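LbaCas13a H328A (C2c2) (Lachnospiraceae bacterium NK4A179, PDB 5WLH) binds a CRISPR guide RNA and, as an RNA-targeting Cas13a nuclease, probably cleaves RNA once the guide has paired with its target. Local coordinates at residues 39-44 / 793-798; 680-685 / 852-857; 787-792 / 844-849; 805-810 / 931-936. All coordinates share one frame; numbering follows the deposited sequence.

In the fold
Three helices tie the four contacts into one block. Interactions 1 and 3 share helix 786-799 and lie about 15 Å apart between centres; interactions 2 and 3 share helix 843-861 at a similar spacing and touch through Val-681 and Leu-847. Helix 805-813 joins the rest: Ile-808 of interaction 4 packs on Ile-793, Ile-796 and Val-797 of interaction 1, whose centre is about 12 Å away, while Cys-809 meets Leu-846 of interaction 3. The bound RNA runs alongside, with G33 and C41 of chain B at interaction 2, G43 at interaction 3 and A25 at interaction 4. Interaction 1 stands back, its nearest atom about 8 Å from the RNA.

Interaction 1: residues 39-44 / 793-798; sequences NDPSRY and IKNIVQ
Pro-41 rests on the side of helix 786-799, and this is the apolar touch of the contact. Its ring carbon CG comes within 3.9 Å of Ile-796 CG1, the two side chains crossing at a slant. Ile-796 keeps CG1 beside its own backbone N (chi1 -74°), which brings that branch against CG of Pro-41. The peptide bond before Pro-41 is cis, a local kink in the loop that carries the ring.

The polar approaches add proximity without hydrogen bonds. Asn-795 OD1 lies 3.7 Å from Pro-41 O, and as both are acceptors the pair cannot bond directly. Farther along, the chain of Arg-43 bends at chi3 (-66°) and brings its guanidinium over the backbone of Gln-798. There Gln-798 O sits 3.3 Å from the guanidinium plane, displaced toward the rim; the 3.4 Å from Arg-43 NH2 to Gln-798 O comes with too poor an angle for a hydrogen bond, so any attraction is probably mainly electrostatic.

Firmer polar ties of the loop run to another helix, 915-941: Asp-40 forms a salt bridge with Arg-937, and Ser-42 N bonds to Glu-941. The arrangement is a cis-proline loop laid between two helices at the protein surface, where it joins the loop between strand 33-39 and helix 51-64 to helix 786-799, some 750 residues later in the chain.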
# COMPACT_ATOMS: atom_id res chain seq x y z
N ASN A 39 -3.33 8.83 -25.47
CA ASN A 39 -4.73 8.86 -25.09
C ASN A 39 -5.20 7.47 -24.71
O ASN A 39 -4.84 6.48 -25.35
CB ASN A 39 -5.57 9.43 -26.23
CG ASN A 39 -4.96 10.69 -26.82
OD1 ASN A 39 -4.97 11.75 -26.17
ND2 ASN A 39 -4.40 10.58 -28.03
N ASP A 40 -5.99 7.39 -23.64
CA ASP A 40 -6.37 6.10 -23.10
C ASP A 40 -7.81 6.15 -22.61
O ASP A 40 -8.17 7.07 -21.87
CB ASP A 40 -5.44 5.72 -21.95
CG ASP A 40 -5.65 4.31 -21.46
OD1 ASP A 40 -5.61 3.39 -22.30
OD2 ASP A 40 -5.88 4.11 -20.25
N PRO A 41 -8.67 5.19 -23.00
CA PRO A 41 -8.39 4.11 -23.94
C PRO A 41 -8.44 4.59 -25.40
O PRO A 41 -9.21 5.48 -25.75
CB PRO A 41 -9.51 3.11 -23.67
CG PRO A 41 -10.66 3.96 -23.24
CD PRO A 41 -10.07 5.16 -22.53
N SER A 42 -7.60 3.99 -26.24
CA SER A 42 -7.58 4.32 -27.65
C SER A 42 -7.18 3.08 -28.42
O SER A 42 -6.87 2.04 -27.83
CB SER A 42 -6.63 5.48 -27.93
OG SER A 42 -6.84 5.98 -29.23
N ARG A 43 -7.21 3.18 -29.74
CA ARG A 43 -6.78 2.11 -30.61
C ARG A 43 -5.36 2.39 -31.07
O ARG A 43 -4.92 3.54 -31.12
CB ARG A 43 -7.72 1.96 -31.81
CG ARG A 43 -8.71 0.79 -31.69
CD ARG A 43 -9.94 0.94 -32.58
NE ARG A 43 -10.79 2.06 -32.19
CZ ARG A 43 -11.95 2.37 -32.78
NH1 ARG A 43 -12.40 1.62 -33.78
NH2 ARG A 43 -12.65 3.41 -32.36
N TYR A 44 -4.62 1.32 -31.37
CA TYR A 44 -3.30 1.49 -31.97
C TYR A 44 -3.42 2.31 -33.25
O TYR A 44 -4.28 2.02 -34.09
CB TYR A 44 -2.69 0.12 -32.26
CG TYR A 44 -1.40 0.14 -33.02
CD1 TYR A 44 -0.29 0.80 -32.52
CD2 TYR A 44 -1.26 -0.56 -34.21
CE1 TYR A 44 0.91 0.80 -33.20
CE2 TYR A 44 -0.07 -0.59 -34.90
CZ TYR A 44 1.01 0.09 -34.40
OH TYR A 44 2.20 0.08 -35.07
N ILE A 793 -18.20 5.91 -21.68
CA ILE A 793 -18.71 4.57 -21.95
C ILE A 793 -18.74 4.31 -23.45
O ILE A 793 -18.27 3.27 -23.93
CB ILE A 793 -20.11 4.38 -21.34
CG1 ILE A 793 -20.08 4.66 -19.84
CG2 ILE A 793 -20.63 2.98 -21.63
CD1 ILE A 793 -19.65 3.50 -19.00
N LYS A 794 -19.28 5.26 -24.22
CA LYS A 794 -19.35 5.06 -25.67
C LYS A 794 -17.95 5.00 -26.27
O LYS A 794 -17.69 4.19 -27.17
CB LYS A 794 -20.20 6.15 -26.33
CG LYS A 794 -21.74 6.01 -26.22
CD LYS A 794 -22.34 4.95 -27.20
CE LYS A 794 -22.16 3.49 -26.73
NZ LYS A 794 -22.35 2.48 -27.81
N ASN A 795 -17.04 5.84 -25.78
CA ASN A 795 -15.65 5.75 -26.22
C ASN A 795 -15.07 4.37 -25.92
O ASN A 795 -14.43 3.75 -26.78
CB ASN A 795 -14.82 6.84 -25.55
CG ASN A 795 -13.39 6.87 -26.04
OD1 ASN A 795 -12.46 7.12 -25.28
ND2 ASN A 795 -13.21 6.61 -27.33
N ILE A 796 -15.32 3.86 -24.71
CA ILE A 796 -14.77 2.56 -24.32
C ILE A 796 -15.25 1.46 -25.25
O ILE A 796 -14.45 0.68 -25.78
CB ILE A 796 -15.12 2.26 -22.85
CG1 ILE A 796 -14.26 3.12 -21.92
CG2 ILE A 796 -14.93 0.78 -22.55
CD1 ILE A 796 -14.78 3.19 -20.50
N VAL A 797 -16.56 1.38 -25.48
CA VAL A 797 -17.08 0.32 -26.34
C VAL A 797 -16.70 0.57 -27.80
O VAL A 797 -16.55 -0.38 -28.58
CB VAL A 797 -18.60 0.19 -26.18
CG1 VAL A 797 -18.93 -0.24 -24.76
CG2 VAL A 797 -19.30 1.49 -26.52
N GLN A 798 -16.53 1.84 -28.19
CA GLN A 798 -16.01 2.15 -29.51
C GLN A 798 -14.62 1.54 -29.70
O GLN A 798 -14.34 0.91 -30.72
CB GLN A 798 -15.96 3.67 -29.72
CG GLN A 798 -17.03 4.22 -30.67
CD GLN A 798 -17.37 5.69 -30.38
OE1 GLN A 798 -16.48 6.50 -30.10
NE2 GLN A 798 -18.65 6.02 -30.46

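Interaction 2: residues 680-685 / 852-857; sequences KVFVRK and KAFLEF. With nucleotides of chain B.
Phe-682 overlaps Phe-854 obliquely, its CZ and CE2 lying against CD2 and CG, with Phe-682 CZ 3.4 Å from Phe-854 CD2. The ring centroids are 5.1 Å apart and the planes meet at 63°, neither a stack nor edge-to-face. Leu-855 fills in at the rim of the Phe-682 ring, its CD2 lying near the ring plane and 4.0 Å from CE1 of Phe-682. Phe-854 takes part because its CG stands anti to the backbone N (chi1 -177°), swinging the ring off helix 843-861 toward Phe-682, just past the end of helix 678-681. Phe-732 packs edge-to-face on Phe-854, and Leu-690 touches both Phe-682 and Leu-855.

The other side of segment 680-685 faces the RNA. Lys-680 NZ donates a 2.8 Å hydrogen bond to OP2 of G33 of chain B, and Val-683 CG1 lies 3.5 Å from O5' of C41 of chain B. A methionine in place of Lys-680 would probably leave the G33 phosphate without this cationic partner and its hydrogen bond. Between the segments the contact is apolar and rests on van der Waals packing, whereas the bond to a phosphate oxygen is consistent with binding independent of base identity.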
# COMPACT_ATOMS: atom_id res chain seq x y z
N LYS A 680 -21.75 -2.45 -1.88
CA LYS A 680 -21.77 -1.02 -2.16
C LYS A 680 -22.88 -0.64 -3.12
O LYS A 680 -23.44 0.46 -3.01
CB LYS A 680 -20.42 -0.57 -2.75
CG LYS A 680 -19.24 -0.72 -1.78
CD LYS A 680 -19.14 0.43 -0.79
CE LYS A 680 -17.77 0.45 -0.08
NZ LYS A 680 -16.56 0.66 -0.98
N VAL A 681 -23.21 -1.52 -4.07
CA VAL A 681 -24.33 -1.26 -4.98
C VAL A 681 -25.65 -1.37 -4.23
O VAL A 681 -26.55 -0.55 -4.43
CB VAL A 681 -24.27 -2.24 -6.17
CG1 VAL A 681 -25.47 -2.04 -7.09
CG2 VAL A 681 -22.98 -2.01 -6.97
N PHE A 682 -25.78 -2.37 -3.37
CA PHE A 682 -26.97 -2.60 -2.55
C PHE A 682 -26.53 -2.47 -1.10
O PHE A 682 -26.09 -3.43 -0.47
CB PHE A 682 -27.59 -3.96 -2.84
CG PHE A 682 -28.23 -4.03 -4.19
CD1 PHE A 682 -29.55 -3.63 -4.36
CD2 PHE A 682 -27.50 -4.42 -5.29
CE1 PHE A 682 -30.14 -3.66 -5.61
CE2 PHE A 682 -28.09 -4.46 -6.55
CZ PHE A 682 -29.40 -4.08 -6.71
N VAL A 683 -26.62 -1.24 -0.57
CA VAL A 683 -26.23 -0.99 0.80
C VAL A 683 -27.20 -1.70 1.73
O VAL A 683 -28.42 -1.55 1.60
CB VAL A 683 -26.19 0.52 1.07
CG1 VAL A 683 -25.90 0.78 2.53
CG2 VAL A 683 -25.16 1.19 0.18
N ARG A 684 -26.66 -2.49 2.66
CA ARG A 684 -27.54 -3.32 3.49
C ARG A 684 -28.56 -2.48 4.24
O ARG A 684 -29.75 -2.82 4.27
CB ARG A 684 -26.72 -4.15 4.48
CG ARG A 684 -27.56 -5.09 5.33
CD ARG A 684 -28.60 -5.86 4.49
NE ARG A 684 -29.37 -6.76 5.35
CZ ARG A 684 -30.46 -6.40 6.02
NH1 ARG A 684 -30.92 -5.16 5.92
NH2 ARG A 684 -31.09 -7.27 6.79
N LYS A 685 -28.13 -1.36 4.82
CA LYS A 685 -29.06 -0.54 5.58
C LYS A 685 -30.25 -0.08 4.74
O LYS A 685 -31.36 0.03 5.25
CB LYS A 685 -28.32 0.66 6.18
CG LYS A 685 -29.23 1.80 6.60
CD LYS A 685 -28.45 3.08 6.86
CE LYS A 685 -29.39 4.20 7.30
NZ LYS A 685 -30.35 3.73 8.34
N LYS A 852 -29.65 -0.47 -11.06
CA LYS A 852 -30.84 -0.56 -11.90
C LYS A 852 -30.75 -1.72 -12.88
O LYS A 852 -31.73 -2.45 -13.08
CB LYS A 852 -31.07 0.77 -12.61
CG LYS A 852 -31.36 1.94 -11.66
CD LYS A 852 -32.18 1.50 -10.43
CE LYS A 852 -32.16 2.55 -9.32
NZ LYS A 852 -32.48 2.02 -7.98
N ALA A 853 -29.56 -1.95 -13.47
CA ALA A 853 -29.40 -3.12 -14.33
C ALA A 853 -29.67 -4.41 -13.57
O ALA A 853 -30.25 -5.35 -14.13
CB ALA A 853 -27.99 -3.14 -14.94
N PHE A 854 -29.26 -4.48 -12.30
CA PHE A 854 -29.48 -5.69 -11.52
C PHE A 854 -30.96 -5.91 -11.25
O PHE A 854 -31.47 -7.03 -11.37
CB PHE A 854 -28.71 -5.63 -10.20
CG PHE A 854 -28.83 -6.88 -9.37
CD1 PHE A 854 -27.95 -7.94 -9.55
CD2 PHE A 854 -29.83 -7.00 -8.40
CE1 PHE A 854 -28.06 -9.09 -8.79
CE2 PHE A 854 -29.94 -8.14 -7.62
CZ PHE A 854 -29.05 -9.20 -7.81
N LEU A 855 -31.67 -4.86 -10.85
CA LEU A 855 -33.09 -5.00 -10.59
C LEU A 855 -33.82 -5.49 -11.83
O LEU A 855 -34.69 -6.36 -11.74
CB LEU A 855 -33.67 -3.68 -10.09
CG LEU A 855 -33.10 -3.20 -8.75
CD1 LEU A 855 -33.47 -1.76 -8.46
CD2 LEU A 855 -33.53 -4.11 -7.60
N GLU A 856 -33.46 -4.96 -13.00
CA GLU A 856 -34.10 -5.41 -14.24
C GLU A 856 -33.73 -6.85 -14.55
O GLU A 856 -34.57 -7.63 -15.03
CB GLU A 856 -33.72 -4.47 -15.39
CG GLU A 856 -34.16 -4.96 -16.76
CD GLU A 856 -33.94 -3.93 -17.85
OE1 GLU A 856 -34.94 -3.34 -18.32
OE2 GLU A 856 -32.77 -3.71 -18.25
N PHE A 857 -32.47 -7.23 -14.29
CA PHE A 857 -32.04 -8.62 -14.47
C PHE A 857 -32.87 -9.57 -13.62
O PHE A 857 -33.24 -10.66 -14.08
CB PHE A 857 -30.55 -8.73 -14.10
CG PHE A 857 -29.99 -10.12 -14.18
CD1 PHE A 857 -29.72 -10.70 -15.42
CD2 PHE A 857 -29.69 -10.83 -13.03
CE1 PHE A 857 -29.18 -11.96 -15.50
CE2 PHE A 857 -29.15 -12.11 -13.12
CZ PHE A 857 -28.90 -12.67 -14.36
P G B 33 -15.45 -1.84 -3.68
OP1 G B 33 -16.85 -1.81 -4.21
OP2 G B 33 -15.18 -1.40 -2.28
O5' G B 33 -14.90 -3.32 -3.80
C5' G B 33 -14.94 -4.01 -5.04
C4' G B 33 -14.16 -5.29 -4.95
O4' G B 33 -12.74 -4.97 -4.74
C3' G B 33 -14.56 -6.19 -3.78
O3' G B 33 -14.49 -7.55 -4.18
C2' G B 33 -13.45 -5.94 -2.77
O2' G B 33 -13.24 -6.96 -1.81
C1' G B 33 -12.26 -5.77 -3.69
N9 G B 33 -11.10 -5.20 -3.00
C8 G B 33 -9.85 -5.78 -2.91
N7 G B 33 -9.04 -5.12 -2.12
C5 G B 33 -9.81 -4.07 -1.64
C6 G B 33 -9.46 -3.04 -0.75
O6 G B 33 -8.37 -2.82 -0.20
N1 G B 33 -10.52 -2.18 -0.52
C2 G B 33 -11.76 -2.29 -1.09
N2 G B 33 -12.65 -1.35 -0.75
N3 G B 33 -12.11 -3.25 -1.92
C4 G B 33 -11.09 -4.11 -2.16
P C B 41 -22.11 0.53 3.95
OP1 C B 41 -22.82 -0.72 4.34
OP2 C B 41 -21.54 0.67 2.60
O5' C B 41 -23.03 1.83 4.16
C5' C B 41 -23.99 1.90 5.21
C4' C B 41 -24.15 3.30 5.75
O4' C B 41 -23.02 3.62 6.61
C3' C B 41 -24.17 4.44 4.75
O3' C B 41 -25.43 4.62 4.13
C2' C B 41 -23.76 5.64 5.60
O2' C B 41 -24.86 6.08 6.37
C1' C B 41 -22.74 5.00 6.54
N1 C B 41 -21.35 5.18 6.08
C2 C B 41 -20.77 6.45 6.23
O2 C B 41 -21.47 7.34 6.73
N3 C B 41 -19.50 6.65 5.83
C4 C B 41 -18.80 5.63 5.30
N4 C B 41 -17.53 5.85 4.91
C5 C B 41 -19.37 4.33 5.15
C6 C B 41 -20.64 4.15 5.55

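Interaction 3: residues 787-792 / 844-849; sequences NDFGQR and MLLLVN. With nucleotides of chain B.
Phe-789 and Leu-845 make the tight part of this contact. Leu-845 CB stands 3.6 Å from the centroid of the Phe-789 ring and 12° off its normal, a CH-pi contact over the face, while Leu-845 CD1 folds back to 3.5 Å from Phe-789 CB. A chi1 of -161° sends the phenyl group away from its backbone N, across to helix 843-861, where Phe-789 CZ comes within 3.5 Å of Leu-846 N and Leu-846 CD1 lies at the ring edge. This is helix-helix packing at a steep angle: the short segments cross at -74°, axes 11.1 Å apart at closest, bridged by the ring. A serine at Phe-789 would probably open a gap between the helices and leave Leu-845 CB without the ring face it covers.

The amide of Asn-849 lies nearly parallel to the ring, ND2 4.0 Å from Phe-789 CE2, held by a nearly straight 2.7 Å hydrogen bond from ND2 to Leu-845 O. Asn-787, Gln-791 and Arg-792 lie on the exposed side of helix 786-799, where Arg-792 NH2 gives Asp-788 OD1 a weak hydrogen bond (3.3 Å) within a salt bridge. Met-844 sets CE 3.3 Å from C4 of G43 of chain B.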
# COMPACT_ATOMS: atom_id res chain seq x y z
N ASN A 787 -23.67 13.09 -18.94
CA ASN A 787 -23.23 13.11 -20.33
C ASN A 787 -21.76 12.72 -20.42
O ASN A 787 -21.36 11.99 -21.34
CB ASN A 787 -23.46 14.49 -20.95
CG ASN A 787 -22.86 14.61 -22.34
OD1 ASN A 787 -23.32 13.97 -23.28
ND2 ASN A 787 -21.81 15.43 -22.48
N ASP A 788 -20.94 13.20 -19.49
CA ASP A 788 -19.54 12.81 -19.42
C ASP A 788 -19.41 11.30 -19.25
O ASP A 788 -18.77 10.62 -20.06
CB ASP A 788 -18.85 13.55 -18.27
CG ASP A 788 -17.47 14.04 -18.62
OD1 ASP A 788 -16.70 13.26 -19.23
OD2 ASP A 788 -17.16 15.20 -18.29
N PHE A 789 -20.03 10.77 -18.19
CA PHE A 789 -20.10 9.34 -17.95
C PHE A 789 -20.45 8.57 -19.22
O PHE A 789 -19.69 7.71 -19.67
CB PHE A 789 -21.12 9.07 -16.84
CG PHE A 789 -20.97 7.73 -16.18
CD1 PHE A 789 -20.03 7.53 -15.18
CD2 PHE A 789 -21.78 6.67 -16.55
CE1 PHE A 789 -19.89 6.30 -14.57
CE2 PHE A 789 -21.65 5.42 -15.94
CZ PHE A 789 -20.70 5.24 -14.95
N GLY A 790 -21.60 8.89 -19.82
CA GLY A 790 -22.01 8.17 -21.02
C GLY A 790 -21.07 8.35 -22.18
O GLY A 790 -20.90 7.44 -23.00
N GLN A 791 -20.43 9.51 -22.28
CA GLN A 791 -19.46 9.74 -23.35
C GLN A 791 -18.29 8.77 -23.24
O GLN A 791 -17.90 8.14 -24.23
CB GLN A 791 -18.98 11.19 -23.31
CG GLN A 791 -18.37 11.68 -24.62
CD GLN A 791 -19.30 11.51 -25.80
OE1 GLN A 791 -19.11 10.63 -26.64
NE2 GLN A 791 -20.33 12.35 -25.86
N ARG A 792 -17.72 8.64 -22.04
CA ARG A 792 -16.59 7.74 -21.88
C ARG A 792 -16.99 6.29 -22.11
O ARG A 792 -16.23 5.52 -22.70
CB ARG A 792 -15.97 7.91 -20.49
CG ARG A 792 -15.76 9.36 -20.12
CD ARG A 792 -15.32 9.48 -18.69
NE ARG A 792 -13.87 9.52 -18.55
CZ ARG A 792 -13.15 10.63 -18.61
NH1 ARG A 792 -11.83 10.58 -18.47
NH2 ARG A 792 -13.75 11.80 -18.80
N MET A 844 -20.72 7.11 -8.20
CA MET A 844 -22.15 7.01 -7.96
C MET A 844 -22.91 6.63 -9.21
O MET A 844 -23.86 5.84 -9.15
CB MET A 844 -22.69 8.34 -7.43
CG MET A 844 -22.40 8.49 -5.99
SD MET A 844 -20.65 8.13 -5.80
CE MET A 844 -20.32 9.07 -4.34
N LEU A 845 -22.53 7.20 -10.35
CA LEU A 845 -23.18 6.85 -11.60
C LEU A 845 -22.97 5.38 -11.92
O LEU A 845 -23.87 4.72 -12.45
CB LEU A 845 -22.68 7.74 -12.72
CG LEU A 845 -23.24 9.16 -12.66
CD1 LEU A 845 -22.75 10.00 -13.83
CD2 LEU A 845 -24.75 9.11 -12.63
N LEU A 846 -21.80 4.84 -11.61
CA LEU A 846 -21.59 3.42 -11.84
C LEU A 846 -22.47 2.58 -10.92
O LEU A 846 -23.15 1.65 -11.37
CB LEU A 846 -20.12 3.07 -11.67
CG LEU A 846 -19.66 1.72 -12.22
CD1 LEU A 846 -20.07 1.56 -13.68
CD2 LEU A 846 -18.14 1.60 -12.06
N LEU A 847 -22.47 2.90 -9.62
CA LEU A 847 -23.32 2.18 -8.67
C LEU A 847 -24.79 2.27 -9.07
O LEU A 847 -25.53 1.28 -8.98
CB LEU A 847 -23.12 2.72 -7.26
CG LEU A 847 -21.73 2.66 -6.61
CD1 LEU A 847 -21.72 3.43 -5.30
CD2 LEU A 847 -21.33 1.23 -6.36
N VAL A 848 -25.23 3.44 -9.52
CA VAL A 848 -26.64 3.60 -9.89
C VAL A 848 -26.96 2.73 -11.10
O VAL A 848 -27.96 1.99 -11.11
CB VAL A 848 -26.96 5.08 -10.16
CG1 VAL A 848 -28.31 5.20 -10.85
CG2 VAL A 848 -26.97 5.85 -8.85
N ASN A 849 -26.12 2.78 -12.13
CA ASN A 849 -26.42 2.03 -13.34
C ASN A 849 -26.36 0.53 -13.09
O ASN A 849 -27.15 -0.23 -13.66
CB ASN A 849 -25.47 2.42 -14.46
CG ASN A 849 -25.89 3.71 -15.15
OD1 ASN A 849 -26.67 3.69 -16.09
ND2 ASN A 849 -25.37 4.83 -14.68
P G B 43 -25.16 9.91 -0.44
OP1 G B 43 -26.37 10.64 -0.90
OP2 G B 43 -25.03 8.46 -0.73
O5' G B 43 -23.92 10.65 -1.10
C5' G B 43 -23.79 12.07 -1.07
C4' G B 43 -22.36 12.48 -1.30
O4' G B 43 -21.52 11.81 -0.31
C3' G B 43 -21.77 12.06 -2.64
O3' G B 43 -22.05 12.95 -3.71
C2' G B 43 -20.28 11.92 -2.32
O2' G B 43 -19.68 13.21 -2.22
C1' G B 43 -20.34 11.32 -0.92
N9 G B 43 -20.43 9.84 -0.96
C8 G B 43 -21.57 9.11 -0.73
N7 G B 43 -21.41 7.83 -0.82
C5 G B 43 -20.08 7.67 -1.13
C6 G B 43 -19.33 6.48 -1.35
O6 G B 43 -19.72 5.30 -1.30
N1 G B 43 -18.01 6.76 -1.64
C2 G B 43 -17.47 8.02 -1.71
N2 G B 43 -16.17 8.09 -2.01
N3 G B 43 -18.15 9.14 -1.51
C4 G B 43 -19.45 8.90 -1.21

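Interaction 4: residues 805-810 / 931-936; sequences LAQICQ and YVWDIY. With nucleotides of chain B.
Gln-807 meets the indole of Trp-933 in the first half of helix 805-813. Its chain, with CG beside the backbone N (chi1 -66°) and extended beyond, carries the amide to the ring at only 21° between planes. Gln-807 NE2 lies 3.5 Å from Trp-933 CE2; it is also 3.4 Å from Trp-933 NE1, but both are donors and no hydrogen bond results. The other end of the amide is engaged elsewhere, OE1 accepting from Thr-804 N just before the helix. Ile-808, next in sequence, faces away from Trp-933 and packs on helix 786-799. One turn on from Gln-807, Gln-810 brings OE1 to 3.8 Å from Trp-933 CZ3, its amide steeply inclined to the indole at 63°. Its NE2 bonds to Ser-673 O, which would hold the amide in place next to the indole.

On helix 915-941, Tyr-931, two residues before Trp-933, binds the RNA. The adenine of A25 of chain B lies over the Tyr-931 ring, N3 3.3 Å above its centre, and Tyr-931 OH donates a 2.6 Å hydrogen bond to O2' of the same nucleotide. Asp-934, salt-bridged to Arg-937 and Arg-938, lies beside the same base. Aromatic cover of a base combined with a bond to its 2'-hydroxyl is characteristic of a protein site for RNA, here a site on the bound pre-crRNA, at A25 of chain B.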
# COMPACT_ATOMS: atom_id res chain seq x y z
N LEU A 805 -18.61 -6.16 -19.28
CA LEU A 805 -19.08 -5.16 -18.32
C LEU A 805 -18.02 -4.89 -17.26
O LEU A 805 -17.79 -3.74 -16.88
CB LEU A 805 -20.38 -5.63 -17.66
CG LEU A 805 -20.94 -4.79 -16.51
CD1 LEU A 805 -21.28 -3.38 -16.94
CD2 LEU A 805 -22.18 -5.46 -15.92
N ALA A 806 -17.36 -5.94 -16.78
CA ALA A 806 -16.28 -5.73 -15.82
C ALA A 806 -15.22 -4.82 -16.40
O ALA A 806 -14.72 -3.91 -15.72
CB ALA A 806 -15.68 -7.07 -15.41
N GLN A 807 -14.85 -5.03 -17.67
CA GLN A 807 -13.80 -4.22 -18.28
C GLN A 807 -14.25 -2.79 -18.51
O GLN A 807 -13.44 -1.86 -18.38
CB GLN A 807 -13.32 -4.87 -19.57
CG GLN A 807 -12.63 -6.21 -19.29
CD GLN A 807 -12.35 -7.04 -20.53
OE1 GLN A 807 -13.11 -7.03 -21.50
NE2 GLN A 807 -11.26 -7.78 -20.48
N ILE A 808 -15.53 -2.57 -18.81
CA ILE A 808 -16.04 -1.21 -18.84
C ILE A 808 -15.93 -0.57 -17.46
O ILE A 808 -15.48 0.57 -17.32
CB ILE A 808 -17.49 -1.19 -19.37
CG1 ILE A 808 -17.52 -1.70 -20.80
CG2 ILE A 808 -18.04 0.22 -19.29
CD1 ILE A 808 -18.92 -2.05 -21.30
N CYS A 809 -16.32 -1.31 -16.41
CA CYS A 809 -16.22 -0.78 -15.05
C CYS A 809 -14.78 -0.43 -14.71
O CYS A 809 -14.52 0.61 -14.10
CB CYS A 809 -16.73 -1.79 -14.03
SG CYS A 809 -18.51 -2.04 -14.01
N GLN A 810 -13.84 -1.30 -15.07
CA GLN A 810 -12.44 -1.05 -14.73
C GLN A 810 -11.94 0.21 -15.43
O GLN A 810 -11.25 1.03 -14.82
CB GLN A 810 -11.59 -2.26 -15.11
CG GLN A 810 -11.95 -3.51 -14.35
CD GLN A 810 -11.47 -4.76 -15.04
OE1 GLN A 810 -10.92 -4.71 -16.14
NE2 GLN A 810 -11.63 -5.89 -14.37
N TYR A 931 -4.34 -5.83 -13.50
CA TYR A 931 -3.21 -4.94 -13.73
C TYR A 931 -2.38 -5.41 -14.92
O TYR A 931 -2.08 -4.64 -15.83
CB TYR A 931 -2.37 -4.87 -12.44
CG TYR A 931 -1.29 -3.82 -12.34
CD1 TYR A 931 -1.16 -2.78 -13.26
CD2 TYR A 931 -0.39 -3.87 -11.28
CE1 TYR A 931 -0.13 -1.84 -13.13
CE2 TYR A 931 0.60 -2.95 -11.14
CZ TYR A 931 0.74 -1.94 -12.06
OH TYR A 931 1.77 -1.05 -11.88
N VAL A 932 -2.07 -6.70 -14.96
CA VAL A 932 -1.29 -7.22 -16.07
C VAL A 932 -2.05 -7.02 -17.38
O VAL A 932 -1.47 -6.60 -18.39
CB VAL A 932 -0.94 -8.70 -15.83
CG1 VAL A 932 -0.36 -9.34 -17.08
CG2 VAL A 932 0.03 -8.84 -14.63
N TRP A 933 -3.35 -7.30 -17.38
CA TRP A 933 -4.15 -7.07 -18.58
C TRP A 933 -4.09 -5.61 -19.00
O TRP A 933 -3.93 -5.29 -20.19
CB TRP A 933 -5.59 -7.52 -18.32
CG TRP A 933 -6.63 -7.09 -19.35
CD1 TRP A 933 -7.03 -7.80 -20.47
CD2 TRP A 933 -7.42 -5.90 -19.33
NE1 TRP A 933 -8.01 -7.10 -21.14
CE2 TRP A 933 -8.26 -5.93 -20.47
CE3 TRP A 933 -7.49 -4.80 -18.47
CZ2 TRP A 933 -9.16 -4.91 -20.76
CZ3 TRP A 933 -8.38 -3.78 -18.77
CH2 TRP A 933 -9.21 -3.85 -19.90
N ASP A 934 -4.20 -4.70 -18.03
CA ASP A 934 -4.25 -3.28 -18.35
C ASP A 934 -2.92 -2.79 -18.91
O ASP A 934 -2.89 -1.93 -19.81
CB ASP A 934 -4.65 -2.50 -17.10
CG ASP A 934 -4.95 -1.05 -17.41
OD1 ASP A 934 -5.96 -0.80 -18.10
OD2 ASP A 934 -4.19 -0.17 -16.96
N ILE A 935 -1.81 -3.31 -18.39
CA ILE A 935 -0.50 -2.93 -18.90
C ILE A 935 -0.35 -3.37 -20.35
O ILE A 935 0.11 -2.60 -21.21
CB ILE A 935 0.62 -3.54 -18.05
CG1 ILE A 935 0.55 -3.02 -16.60
CG2 ILE A 935 1.98 -3.20 -18.69
CD1 ILE A 935 1.24 -3.96 -15.61
N TYR A 936 -0.68 -4.63 -20.63
CA TYR A 936 -0.55 -5.11 -22.00
C TYR A 936 -1.49 -4.34 -22.92
O TYR A 936 -1.14 -4.04 -24.07
CB TYR A 936 -0.83 -6.60 -22.05
CG TYR A 936 0.37 -7.41 -21.60
CD1 TYR A 936 1.59 -7.30 -22.27
CD2 TYR A 936 0.30 -8.25 -20.51
CE1 TYR A 936 2.69 -8.03 -21.86
CE2 TYR A 936 1.40 -8.99 -20.10
CZ TYR A 936 2.58 -8.88 -20.77
OH TYR A 936 3.68 -9.60 -20.37
P A B 25 0.31 6.69 -13.15
OP1 A B 25 0.13 6.43 -14.61
OP2 A B 25 -0.27 7.91 -12.54
O5' A B 25 -0.27 5.42 -12.38
C5' A B 25 -0.09 5.26 -10.98
C4' A B 25 0.30 3.84 -10.66
O4' A B 25 -0.85 2.96 -10.82
C3' A B 25 1.41 3.25 -11.53
O3' A B 25 2.23 2.43 -10.71
C2' A B 25 0.66 2.34 -12.49
O2' A B 25 1.43 1.28 -13.00
C1' A B 25 -0.46 1.84 -11.59
N9 A B 25 -1.59 1.28 -12.32
C8 A B 25 -2.05 1.65 -13.56
N7 A B 25 -3.05 0.92 -13.98
C5 A B 25 -3.24 0.01 -12.95
C6 A B 25 -4.16 -1.04 -12.79
N6 A B 25 -5.07 -1.34 -13.71
N1 A B 25 -4.09 -1.77 -11.66
C2 A B 25 -3.16 -1.47 -10.74
N3 A B 25 -2.25 -0.50 -10.79
C4 A B 25 -2.35 0.21 -11.93